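PDB 3VGL: glucokinase from Streptomyces griseus, which probably phosphorylates D-glucose with ATP to give D-glucose 6-phosphate and ADP, as an ROK-family kinase of the actin-like ATPase clan. Local coordinates for residues 17-22 with 301-306; 32-37 with 41-46; 63-68 with 79-84; 108-113 with 142-147. All blocks are in the same frame, centred on the assembly; numbering follows the deposited sequence.

Contact 1 (17-22 with 301-306); sequences GVVDEE and AGLVGA
G17 is met by both methyl groups of L303, which settle over backbone rather than side chain: CD1 of L303 lies 4.0 Å from the amide N of G17, and CD2 of L303 stands almost as near. The leucine reaches there because its CG sits between its own backbone N and carbonyl carbon (chi1 80°), an uncommon rotamer in a helix. V18 turns from the helix and packs against L3 and I5 of strand 3-9. The alternation illustrates how a strand of a central sheet serves two sides. Here strand 13-19, bonded antiparallel to strand 3-9 in the actin-like fold, receives the C-terminal helix 301-311, which returns to the N-terminal sheet and passes over it at -51°, the axes of the local segments approaching to 8.6 Å. V19 carries the other half of the contact with both its branches. Its CG2 meets CD1 of L303 at 3.8 Å, the two side chains crossing at a slant, while V19 CG1 faces V304 CG1 at 4.2 Å; the carbonyl oxygen of V19 also accepts from NH1 of R311, farther along the same helix. Beyond the strand the chain leaves residues 301-306 at D20, whose OD1 accepts from E22 N at 3.0 Å, in a bent bond from above the carboxylate plane. This Asx turn is reinforced by a second bond to OD1 from the amide of R24.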
loop_
_atom_site.group_PDB
_atom_site.type_symbol
_atom_site.label_atom_id
_atom_site.label_comp_id
_atom_site.label_asym_id
_atom_site.label_seq_id
_atom_site.Cartn_x
_atom_site.Cartn_y
_atom_site.Cartn_z
ATOM N N GLY A 17 0.461 41.652 -3.248
ATOM C CA GLY A 17 -0.142 42.642 -4.122
ATOM C C GLY A 17 -1.221 43.428 -3.447
ATOM O O GLY A 17 -1.834 42.973 -2.485
ATOM N N VAL A 18 -1.443 44.642 -3.958
ATOM C CA VAL A 18 -2.565 45.445 -3.544
ATOM C C VAL A 18 -3.793 44.936 -4.285
ATOM O O VAL A 18 -3.730 44.655 -5.482
ATOM C CB VAL A 18 -2.306 46.956 -3.856
ATOM C CG1 VAL A 18 -3.576 47.768 -3.758
ATOM C CG2 VAL A 18 -1.217 47.487 -2.893
ATOM N N VAL A 19 -4.880 44.764 -3.550
ATOM C CA VAL A 19 -6.098 44.190 -4.106
ATOM C C VAL A 19 -7.259 45.086 -3.741
ATOM O O VAL A 19 -7.397 45.504 -2.576
ATOM C CB VAL A 19 -6.351 42.755 -3.554
ATOM C CG1 VAL A 19 -7.625 42.168 -4.152
ATOM C CG2 VAL A 19 -5.145 41.834 -3.811
ATOM N N ASP A 20 -8.080 45.405 -4.746
ATOM C CA ASP A 20 -9.240 46.248 -4.510
ATOM C C ASP A 20 -10.439 45.424 -4.084
ATOM O O ASP A 20 -10.329 44.203 -3.921
ATOM C CB ASP A 20 -9.539 47.207 -5.693
ATOM C CG ASP A 20 -10.197 46.528 -6.900
ATOM O OD1 ASP A 20 -10.544 45.336 -6.880
ATOM O OD2 ASP A 20 -10.393 47.211 -7.913
ATOM N N GLU A 21 -11.574 46.100 -3.910
ATOM C CA GLU A 21 -12.805 45.489 -3.366
ATOM C C GLU A 21 -13.434 44.456 -4.295
ATOM O O GLU A 21 -14.192 43.604 -3.848
ATOM C CB GLU A 21 -13.833 46.582 -3.066
ATOM C CG GLU A 21 -13.324 47.735 -2.191
ATOM C CD GLU A 21 -13.786 47.625 -0.743
ATOM O OE1 GLU A 21 -14.095 46.500 -0.299
ATOM O OE2 GLU A 21 -13.848 48.674 -0.055
ATOM N N GLU A 22 -13.107 44.532 -5.584
ATOM C CA GLU A 22 -13.614 43.580 -6.584
ATOM C C GLU A 22 -12.585 42.490 -6.922
ATOM O O GLU A 22 -12.762 41.727 -7.888
ATOM C CB GLU A 22 -14.072 44.321 -7.850
ATOM C CG GLU A 22 -15.451 44.951 -7.742
ATOM C CD GLU A 22 -15.443 46.243 -6.956
ATOM O OE1 GLU A 22 -15.038 47.279 -7.527
ATOM O OE2 GLU A 22 -15.841 46.226 -5.770
ATOM N N ALA A 301 -4.579 33.205 -6.416
ATOM C CA ALA A 301 -5.801 33.138 -5.631
ATOM C C ALA A 301 -5.566 33.415 -4.149
ATOM O O ALA A 301 -6.400 34.017 -3.485
ATOM C CB ALA A 301 -6.490 31.760 -5.814
ATOM N N GLY A 302 -4.458 32.907 -3.619
ATOM C CA GLY A 302 -4.176 33.028 -2.203
ATOM C C GLY A 302 -3.948 34.473 -1.790
ATOM O O GLY A 302 -4.459 34.917 -0.759
ATOM N N LEU A 303 -3.198 35.217 -2.596
ATOM C CA LEU A 303 -2.941 36.611 -2.211
ATOM C C LEU A 303 -4.212 37.441 -2.316
ATOM O O LEU A 303 -4.477 38.286 -1.463
ATOM C CB LEU A 303 -1.749 37.230 -2.952
ATOM C CG LEU A 303 -1.774 37.793 -4.359
ATOM C CD1 LEU A 303 -2.474 39.179 -4.432
ATOM C CD2 LEU A 303 -0.355 37.940 -4.871
ATOM N N VAL A 304 -5.030 37.162 -3.338
ATOM C CA VAL A 304 -6.331 37.838 -3.474
ATOM C C VAL A 304 -7.251 37.490 -2.296
ATOM O O VAL A 304 -7.825 38.364 -1.640
ATOM C CB VAL A 304 -7.006 37.520 -4.821
ATOM C CG1 VAL A 304 -8.446 38.079 -4.870
ATOM C CG2 VAL A 304 -6.149 38.081 -5.986
ATOM N N GLY A 305 -7.395 36.194 -2.007
ATOM C CA GLY A 305 -8.221 35.817 -0.897
ATOM C C GLY A 305 -7.731 36.357 0.430
ATOM O O GLY A 305 -8.541 36.770 1.250
ATOM N N ALA A 306 -6.413 36.336 0.657
ATOM C CA ALA A 306 -5.854 36.860 1.899
ATOM C C ALA A 306 -6.105 38.364 2.056
ATOM O O ALA A 306 -6.472 38.815 3.139
ATOM C CB ALA A 306 -4.359 36.552 1.996
#

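Contact 2 (32-37 with 41-46); sequences ATPPTA and VDAICA
At the first two turns of helix 37-52, entered from strand 29-32 of the N-terminal sheet, P34 packs on A43 and A37 bonds to V41. In chain order the helix connects strand 29-32 to strand 57-64 of this actin-like fold, and the contact is an instructive case of a helix start held at two levels. On the capping level T36 occupies the N-cap and its OG1 accepts from the amide of G39. A regular helical bond follows, with the amide N of V41 donating to the carbonyl O of A37 over 3.1 Å at an N-H...O angle of 156°. The second level is apolar. The P34 ring comes alongside the second turn, its CG 3.8 Å and its CD 3.9 Å from the A43 methyl CB, so that one edge of the pyrrolidine closes on a single carbon. I14 of strand 13-19 touches both P34 and A43 and thereby completes a small apolar cluster between sheet and helix, while I40 also packs on the proline. On another side of the helix D42 forms a salt bridge with R95 of helix 88-96. At the helix start the valine places CG1 anti to its backbone N (chi1 176°) and the other branch beside that N, where V41 CG2 rests 3.5 Å from A37 O, the same oxygen that accepts the V41 amide.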
loop_
_atom_site.group_PDB
_atom_site.type_symbol
_atom_site.label_atom_id
_atom_site.label_comp_id
_atom_site.label_asym_id
_atom_site.label_seq_id
_atom_site.Cartn_x
_atom_site.Cartn_y
_atom_site.Cartn_z
ATOM N N ALA A 32 11.804 35.128 -3.310
ATOM C CA ALA A 32 11.931 33.757 -2.809
ATOM C C ALA A 32 11.743 33.714 -1.290
ATOM O O ALA A 32 12.164 34.619 -0.561
ATOM C CB ALA A 32 13.288 33.145 -3.209
ATOM N N THR A 33 11.099 32.655 -0.816
ATOM C CA THR A 33 10.931 32.447 0.611
ATOM C C THR A 33 12.274 32.113 1.250
ATOM O O THR A 33 12.904 31.120 0.883
ATOM C CB THR A 33 9.918 31.328 0.868
ATOM O OG1 THR A 33 8.742 31.631 0.105
ATOM C CG2 THR A 33 9.581 31.238 2.345
ATOM N N PRO A 34 12.710 32.939 2.213
ATOM C CA PRO A 34 13.963 32.669 2.925
ATOM C C PRO A 34 13.847 31.458 3.851
ATOM O O PRO A 34 12.736 31.075 4.227
ATOM C CB PRO A 34 14.169 33.941 3.757
ATOM C CG PRO A 34 13.323 34.970 3.140
ATOM C CD PRO A 34 12.126 34.229 2.618
ATOM N N PRO A 35 14.996 30.866 4.231
ATOM C CA PRO A 35 15.000 29.642 5.028
ATOM C C PRO A 35 14.718 29.786 6.531
ATOM O O PRO A 35 14.457 28.774 7.195
ATOM C CB PRO A 35 16.407 29.079 4.787
ATOM C CG PRO A 35 17.241 30.255 4.514
ATOM C CD PRO A 35 16.354 31.235 3.787
ATOM N N THR A 36 14.779 31.000 7.076
ATOM C CA THR A 36 14.531 31.178 8.520
ATOM C C THR A 36 13.313 32.050 8.778
ATOM O O THR A 36 12.968 32.903 7.957
ATOM C CB THR A 36 15.738 31.806 9.273
ATOM O OG1 THR A 36 15.948 33.148 8.819
ATOM C CG2 THR A 36 17.024 30.969 9.092
ATOM N N ALA A 37 12.683 31.839 9.931
ATOM C CA ALA A 37 11.493 32.588 10.326
ATOM C C ALA A 37 11.758 34.093 10.390
ATOM O O ALA A 37 10.907 34.898 10.000
ATOM C CB ALA A 37 10.958 32.076 11.654
ATOM N N VAL A 41 10.109 37.122 8.058
ATOM C CA VAL A 41 9.495 38.389 8.477
ATOM C C VAL A 41 10.092 39.571 7.704
ATOM O O VAL A 41 9.350 40.436 7.234
ATOM C CB VAL A 41 9.527 38.611 10.011
ATOM C CG1 VAL A 41 8.960 39.998 10.382
ATOM C CG2 VAL A 41 8.752 37.514 10.736
ATOM N N ASP A 42 11.415 39.584 7.528
ATOM C CA ASP A 42 12.075 40.614 6.712
ATOM C C ASP A 42 11.511 40.655 5.290
ATOM O O ASP A 42 11.222 41.731 4.773
ATOM C CB ASP A 42 13.588 40.386 6.630
ATOM C CG ASP A 42 14.317 40.676 7.943
ATOM O OD1 ASP A 42 13.750 41.312 8.856
ATOM O OD2 ASP A 42 15.488 40.271 8.045
ATOM N N ALA A 43 11.364 39.475 4.670
ATOM C CA ALA A 43 10.850 39.357 3.310
ATOM C C ALA A 43 9.394 39.795 3.200
ATOM O O ALA A 43 9.003 40.395 2.202
ATOM C CB ALA A 43 11.008 37.925 2.808
ATOM N N ILE A 44 8.591 39.482 4.218
ATOM C CA ILE A 44 7.198 39.955 4.257
ATOM C C ILE A 44 7.165 41.473 4.262
ATOM O O ILE A 44 6.391 42.087 3.535
ATOM C CB ILE A 44 6.424 39.445 5.479
ATOM C CG1 ILE A 44 6.236 37.927 5.401
ATOM C CG2 ILE A 44 5.065 40.145 5.608
ATOM C CD1 ILE A 44 5.800 37.309 6.723
ATOM N N CYS A 45 8.016 42.074 5.080
ATOM C CA CYS A 45 8.096 43.528 5.127
ATOM C C CYS A 45 8.528 44.129 3.788
ATOM O O CYS A 45 7.963 45.147 3.351
ATOM C CB CYS A 45 9.011 43.952 6.271
ATOM S SG CYS A 45 8.254 43.605 7.864
ATOM N N ALA A 46 9.500 43.499 3.130
ATOM C CA ALA A 46 9.944 43.941 1.799
ATOM C C ALA A 46 8.833 43.797 0.756
ATOM O O ALA A 46 8.651 44.677 -0.100
ATOM C CB ALA A 46 11.161 43.167 1.358
#

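Contact 3 (63-68 with 79-84); sequences GAAGYV and PNIDWR. With BGC (beta-D-glucopyranose), chain D.
A64 and W83 make one apolar contact, the alanine CB lying 3.8 Å from CZ3 at the far end of the indole and approaching it obliquely. The backbone N of A65 comes to the same end of the ring, at its edge and in its plane. Over the centre of one indole face lies CG2 of I81, 3.6 Å above the plane, while the other arm of I81 extends to bring CD1 within 4.0 Å of A65 CB. W83 and I81 thus form a layered pair behind the A64-A65 backbone, with I40 of helix 37-52 touching both. The polar link is a single water, which donates to A65 O at 2.8 Å and accepts from N80 N at 3.0 Å. Contacts with the sugar come from both segments: A65 CB lies 3.3 Å from O6 of the glucose, P79 CG is close to its O1, and the ring edge of Y67 faces its O2. N80 ND2 hydrogen-bonds OE2 of E176, whose OE1 binds the sugar. The two segments form one wall of the glucose pocket of this ROK kinase, in which N104, D105, E154, H157 and E176 hydrogen-bond the sugar.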
loop_
_atom_site.group_PDB
_atom_site.type_symbol
_atom_site.label_atom_id
_atom_site.label_comp_id
_atom_site.label_asym_id
_atom_site.label_seq_id
_atom_site.Cartn_x
_atom_site.Cartn_y
_atom_site.Cartn_z
ATOM N N GLY A 63 -1.567 34.939 3.648
ATOM C CA GLY A 63 -1.910 33.511 3.438
ATOM C C GLY A 63 -0.631 32.720 3.658
ATOM O O GLY A 63 0.289 32.811 2.846
ATOM N N ALA A 64 -0.570 31.962 4.756
ATOM C CA ALA A 64 0.656 31.311 5.165
ATOM C C ALA A 64 0.564 29.812 4.922
ATOM O O ALA A 64 -0.423 29.209 5.296
ATOM C CB ALA A 64 0.900 31.570 6.656
ATOM N N ALA A 65 1.619 29.227 4.356
ATOM C CA ALA A 65 1.658 27.782 4.089
ATOM C C ALA A 65 1.939 26.964 5.367
ATOM O O ALA A 65 2.999 26.353 5.525
ATOM C CB ALA A 65 2.684 27.485 3.019
ATOM N N GLY A 66 0.972 26.940 6.264
ATOM C CA GLY A 66 1.082 26.084 7.439
ATOM C C GLY A 66 -0.229 26.013 8.182
ATOM O O GLY A 66 -1.225 26.614 7.770
ATOM N N TYR A 67 -0.202 25.269 9.295
ATOM C CA TYR A 67 -1.351 25.109 10.182
ATOM C C TYR A 67 -1.500 26.423 10.947
ATOM O O TYR A 67 -0.625 26.776 11.738
ATOM C CB TYR A 67 -1.058 23.974 11.192
ATOM C CG TYR A 67 -1.205 22.543 10.665
ATOM C CD1 TYR A 67 -0.502 22.112 9.540
ATOM C CD2 TYR A 67 -2.027 21.621 11.318
ATOM C CE1 TYR A 67 -0.616 20.790 9.089
ATOM C CE2 TYR A 67 -2.148 20.285 10.866
ATOM C CZ TYR A 67 -1.460 19.907 9.731
ATOM O OH TYR A 67 -1.576 18.610 9.252
ATOM N N VAL A 68 -2.586 27.144 10.670
ATOM C CA VAL A 68 -2.875 28.430 11.321
ATOM C C VAL A 68 -3.968 28.249 12.369
ATOM O O VAL A 68 -4.953 27.535 12.136
ATOM C CB VAL A 68 -3.292 29.461 10.266
ATOM C CG1 VAL A 68 -3.729 30.796 10.939
ATOM C CG2 VAL A 68 -2.133 29.693 9.308
ATOM N N PRO A 79 5.008 22.133 7.479
ATOM C CA PRO A 79 5.893 21.044 7.065
ATOM C C PRO A 79 7.068 21.456 6.190
ATOM O O PRO A 79 8.101 20.761 6.188
ATOM C CB PRO A 79 4.961 20.093 6.277
ATOM C CG PRO A 79 3.844 20.881 5.907
ATOM C CD PRO A 79 3.658 21.995 6.924
ATOM N N ASN A 80 6.934 22.554 5.440
ATOM C CA ASN A 80 7.932 22.907 4.441
ATOM C C ASN A 80 8.570 24.283 4.688
ATOM O O ASN A 80 9.320 24.770 3.866
ATOM C CB ASN A 80 7.317 22.825 3.035
ATOM C CG ASN A 80 6.757 21.443 2.742
ATOM O OD1 ASN A 80 7.444 20.445 2.921
ATOM N ND2 ASN A 80 5.496 21.389 2.302
ATOM N N ILE A 81 8.244 24.872 5.833
ATOM C CA ILE A 81 8.792 26.163 6.266
ATOM C C ILE A 81 9.098 25.992 7.761
ATOM O O ILE A 81 8.366 25.314 8.467
ATOM C CB ILE A 81 7.764 27.307 6.048
ATOM C CG1 ILE A 81 7.508 27.537 4.554
ATOM C CG2 ILE A 81 8.245 28.637 6.698
ATOM C CD1 ILE A 81 6.321 28.396 4.287
ATOM N N ASP A 82 10.133 26.656 8.262
ATOM C CA ASP A 82 10.498 26.499 9.680
ATOM C C ASP A 82 9.671 27.406 10.613
ATOM O O ASP A 82 10.154 28.420 11.156
ATOM C CB ASP A 82 12.006 26.676 9.870
ATOM C CG ASP A 82 12.484 26.264 11.263
ATOM O OD1 ASP A 82 11.842 25.403 11.925
ATOM O OD2 ASP A 82 13.529 26.796 11.682
ATOM N N TRP A 83 8.411 27.029 10.779
ATOM C CA TRP A 83 7.483 27.722 11.663
ATOM C C TRP A 83 6.982 26.731 12.718
ATOM O O TRP A 83 6.444 25.675 12.384
ATOM C CB TRP A 83 6.283 28.241 10.866
ATOM C CG TRP A 83 6.437 29.555 10.107
ATOM C CD1 TRP A 83 7.201 30.636 10.453
ATOM C CD2 TRP A 83 5.738 29.932 8.904
ATOM N NE1 TRP A 83 7.026 31.664 9.539
ATOM C CE2 TRP A 83 6.137 31.251 8.577
ATOM C CE3 TRP A 83 4.828 29.273 8.065
ATOM C CZ2 TRP A 83 5.651 31.928 7.439
ATOM C CZ3 TRP A 83 4.328 29.959 6.939
ATOM C CH2 TRP A 83 4.748 31.263 6.642
ATOM N N ARG A 84 7.147 27.076 13.994
ATOM C CA ARG A 84 6.533 26.311 15.072
ATOM C C ARG A 84 5.978 27.325 16.064
ATOM O O ARG A 84 6.751 28.035 16.703
ATOM C CB ARG A 84 7.551 25.386 15.766
ATOM C CG ARG A 84 8.092 24.218 14.916
ATOM C CD ARG A 84 7.026 23.168 14.655
ATOM N NE ARG A 84 7.532 22.027 13.896
ATOM C CZ ARG A 84 7.592 21.972 12.567
ATOM N NH1 ARG A 84 7.215 23.011 11.823
ATOM N NH2 ARG A 84 8.063 20.875 11.985
HETATM C C2 BGC D . 0.823 22.745 4.540
HETATM C C3 BGC D . -0.471 23.528 4.331
HETATM C C4 BGC D . -0.384 24.440 3.106
HETATM C C5 BGC D . 0.076 23.599 1.928
HETATM C C6 BGC D . 0.231 24.430 0.651
HETATM C C1 BGC D . 1.154 22.004 3.250
HETATM O O1 BGC D . 2.387 21.346 3.350
HETATM O O2 BGC D . 0.573 21.766 5.567
HETATM O O3 BGC D . -0.770 24.292 5.458
HETATM O O4 BGC D . -1.668 24.964 2.821
HETATM O O5 BGC D . 1.313 22.958 2.201
HETATM O O6 BGC D . 1.178 25.469 0.833
HETATM O O HOH W 1 4.722 24.383 4.654
#

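Contact 4 (108-113 with 142-147); sequences AAAWGE and NKLRRG
W111 and L144 join helix 105-116 to the short, weakly bonded strand 143-144, outermost in the second sheet of this actin-like fold within this chain, where it runs antiparallel to strand 134-140. The contact exemplifies a helix that packs well at its centre and more loosely at its margin. At the centre, CE3 of the W111 indole lies 4.1 Å from L144 CB, which approaches the ring obliquely. The indole swings out to meet the strand because its CG is anti to the backbone N (chi1 -176°), and L144 reaches back with the same first torsion. A110 stands beside this pair, its CB 4.5 Å from CD1 of L144, so that the leucine meets the helix through two residues, by its CB at the tryptophan and by one methyl at the alanine. The polar end of the tryptophan is satisfied away from the strand, NE1 bonding to OD2 of D308 on helix 301-311, a link that should help fix the rotation of the ring. Toward the margin the packing thins. The carbonyl O of N142 only approaches the indole edge, at 4.3 Å from CZ3 of W111, and the partly exposed N142 side chain is instead engaged through ND2 with OD2 of D123. R146, tied by a salt bridge to E103, lays its guanidinium over the leucine, with L144 CD2 3.4 Å above the guanidinium plane and offset toward its rim.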
loop_
_atom_site.group_PDB
_atom_site.type_symbol
_atom_site.label_atom_id
_atom_site.label_comp_id
_atom_site.label_asym_id
_atom_site.label_seq_id
_atom_site.Cartn_x
_atom_site.Cartn_y
_atom_site.Cartn_z
ATOM N N ALA A 108 -7.120 30.762 2.111
ATOM C CA ALA A 108 -7.219 32.070 1.446
ATOM C C ALA A 108 -7.494 31.899 -0.058
ATOM O O ALA A 108 -8.353 32.592 -0.629
ATOM C CB ALA A 108 -5.963 32.887 1.703
ATOM N N ALA A 109 -6.821 30.940 -0.696
ATOM C CA ALA A 109 -7.078 30.653 -2.116
ATOM C C ALA A 109 -8.544 30.248 -2.351
ATOM O O ALA A 109 -9.165 30.705 -3.315
ATOM C CB ALA A 109 -6.124 29.555 -2.628
ATOM N N ALA A 110 -9.080 29.375 -1.488
ATOM C CA ALA A 110 -10.484 28.966 -1.580
ATOM C C ALA A 110 -11.407 30.186 -1.523
ATOM O O ALA A 110 -12.326 30.340 -2.352
ATOM C CB ALA A 110 -10.830 27.989 -0.464
ATOM N N TRP A 111 -11.151 31.042 -0.541
ATOM C CA TRP A 111 -11.929 32.263 -0.385
ATOM C C TRP A 111 -11.817 33.164 -1.634
ATOM O O TRP A 111 -12.841 33.678 -2.131
ATOM C CB TRP A 111 -11.521 32.990 0.903
ATOM C CG TRP A 111 -12.368 34.198 1.152
ATOM C CD1 TRP A 111 -12.001 35.505 0.998
ATOM C CD2 TRP A 111 -13.743 34.206 1.564
ATOM N NE1 TRP A 111 -13.072 36.334 1.294
ATOM C CE2 TRP A 111 -14.147 35.563 1.647
ATOM C CE3 TRP A 111 -14.676 33.198 1.868
ATOM C CZ2 TRP A 111 -15.447 35.937 2.032
ATOM C CZ3 TRP A 111 -15.964 33.569 2.247
ATOM C CH2 TRP A 111 -16.331 34.934 2.332
ATOM N N GLY A 112 -10.599 33.355 -2.149
ATOM C CA GLY A 112 -10.395 34.188 -3.358
ATOM C C GLY A 112 -11.190 33.654 -4.536
ATOM O O GLY A 112 -11.830 34.406 -5.258
ATOM N N GLU A 113 -11.162 32.337 -4.730
ATOM C CA GLU A 113 -11.898 31.721 -5.840
ATOM C C GLU A 113 -13.402 31.761 -5.628
ATOM O O GLU A 113 -14.174 31.912 -6.586
ATOM C CB GLU A 113 -11.415 30.287 -6.068
ATOM C CG GLU A 113 -10.007 30.241 -6.692
ATOM C CD GLU A 113 -9.988 30.816 -8.108
ATOM O OE1 GLU A 113 -10.906 30.502 -8.904
ATOM O OE2 GLU A 113 -9.032 31.546 -8.441
ATOM N N ASN A 142 -21.622 28.730 1.988
ATOM C CA ASN A 142 -21.146 30.075 1.635
ATOM C C ASN A 142 -20.145 30.699 2.622
ATOM O O ASN A 142 -19.939 31.928 2.628
ATOM C CB ASN A 142 -22.351 31.014 1.381
ATOM C CG ASN A 142 -23.318 30.434 0.389
ATOM O OD1 ASN A 142 -24.315 29.831 0.766
ATOM N ND2 ASN A 142 -23.008 30.569 -0.890
ATOM N N LYS A 143 -19.506 29.854 3.430
ATOM C CA LYS A 143 -18.584 30.307 4.469
ATOM C C LYS A 143 -17.317 29.472 4.473
ATOM O O LYS A 143 -17.378 28.254 4.334
ATOM C CB LYS A 143 -19.217 30.173 5.846
ATOM C CG LYS A 143 -20.369 31.144 6.124
ATOM C CD LYS A 143 -20.376 31.537 7.584
ATOM C CE LYS A 143 -21.286 30.668 8.408
ATOM N NZ LYS A 143 -21.816 31.431 9.578
ATOM N N LEU A 144 -16.182 30.138 4.664
ATOM C CA LEU A 144 -14.909 29.439 4.876
ATOM C C LEU A 144 -14.939 28.692 6.208
ATOM O O LEU A 144 -15.344 29.250 7.240
ATOM C CB LEU A 144 -13.764 30.464 4.833
ATOM C CG LEU A 144 -12.330 29.942 4.915
ATOM C CD1 LEU A 144 -11.969 29.028 3.732
ATOM C CD2 LEU A 144 -11.360 31.135 5.009
ATOM N N ARG A 145 -14.538 27.413 6.188
ATOM C CA ARG A 145 -14.558 26.600 7.395
ATOM C C ARG A 145 -13.154 26.208 7.836
ATOM O O ARG A 145 -12.474 25.423 7.173
ATOM C CB ARG A 145 -15.398 25.336 7.195
ATOM C CG ARG A 145 -16.799 25.582 6.648
ATOM C CD ARG A 145 -17.670 26.361 7.629
ATOM N NE ARG A 145 -18.970 26.639 7.033
ATOM C CZ ARG A 145 -20.029 27.072 7.715
ATOM N NH1 ARG A 145 -19.963 27.248 9.027
ATOM N NH2 ARG A 145 -21.169 27.305 7.080
ATOM N N ARG A 146 -12.752 26.739 8.983
ATOM C CA ARG A 146 -11.407 26.539 9.514
ATOM C C ARG A 146 -11.352 25.473 10.611
ATOM O O ARG A 146 -10.269 25.085 11.046
ATOM C CB ARG A 146 -10.838 27.883 10.026
ATOM C CG ARG A 146 -10.797 28.988 8.972
ATOM C CD ARG A 146 -10.500 30.296 9.664
ATOM N NE ARG A 146 -10.680 31.476 8.818
ATOM C CZ ARG A 146 -11.840 32.094 8.605
ATOM N NH1 ARG A 146 -12.972 31.635 9.147
ATOM N NH2 ARG A 146 -11.862 33.182 7.844
ATOM N N GLY A 147 -12.519 25.007 11.061
ATOM C CA GLY A 147 -12.624 24.010 12.119
ATOM C C GLY A 147 -12.474 24.573 13.524
ATOM O O GLY A 147 -12.254 25.779 13.699
#

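Contact 1 joins parts near the two ends of the chain, and the other three are nested within the long loop it closes, following one another in series as contacts 2, 3 and 4. Contacts 1 and 3 reach the same N-terminal sheet with centres about 20 Å apart, and A306 packs directly on G63. Contact 2 lies about 13 Å from contact 3, centre to centre, where A37 touches D82 and W83. Contacts 2 and 4 lie farthest apart, about 25 Å between centres. Contact 3, at the glucose pocket, is thus touched by both contact 1 and contact 2, while contact 4, about 13 Å from contact 1, ties the second sheet to the C-terminal helix 301-311 through helix 105-116.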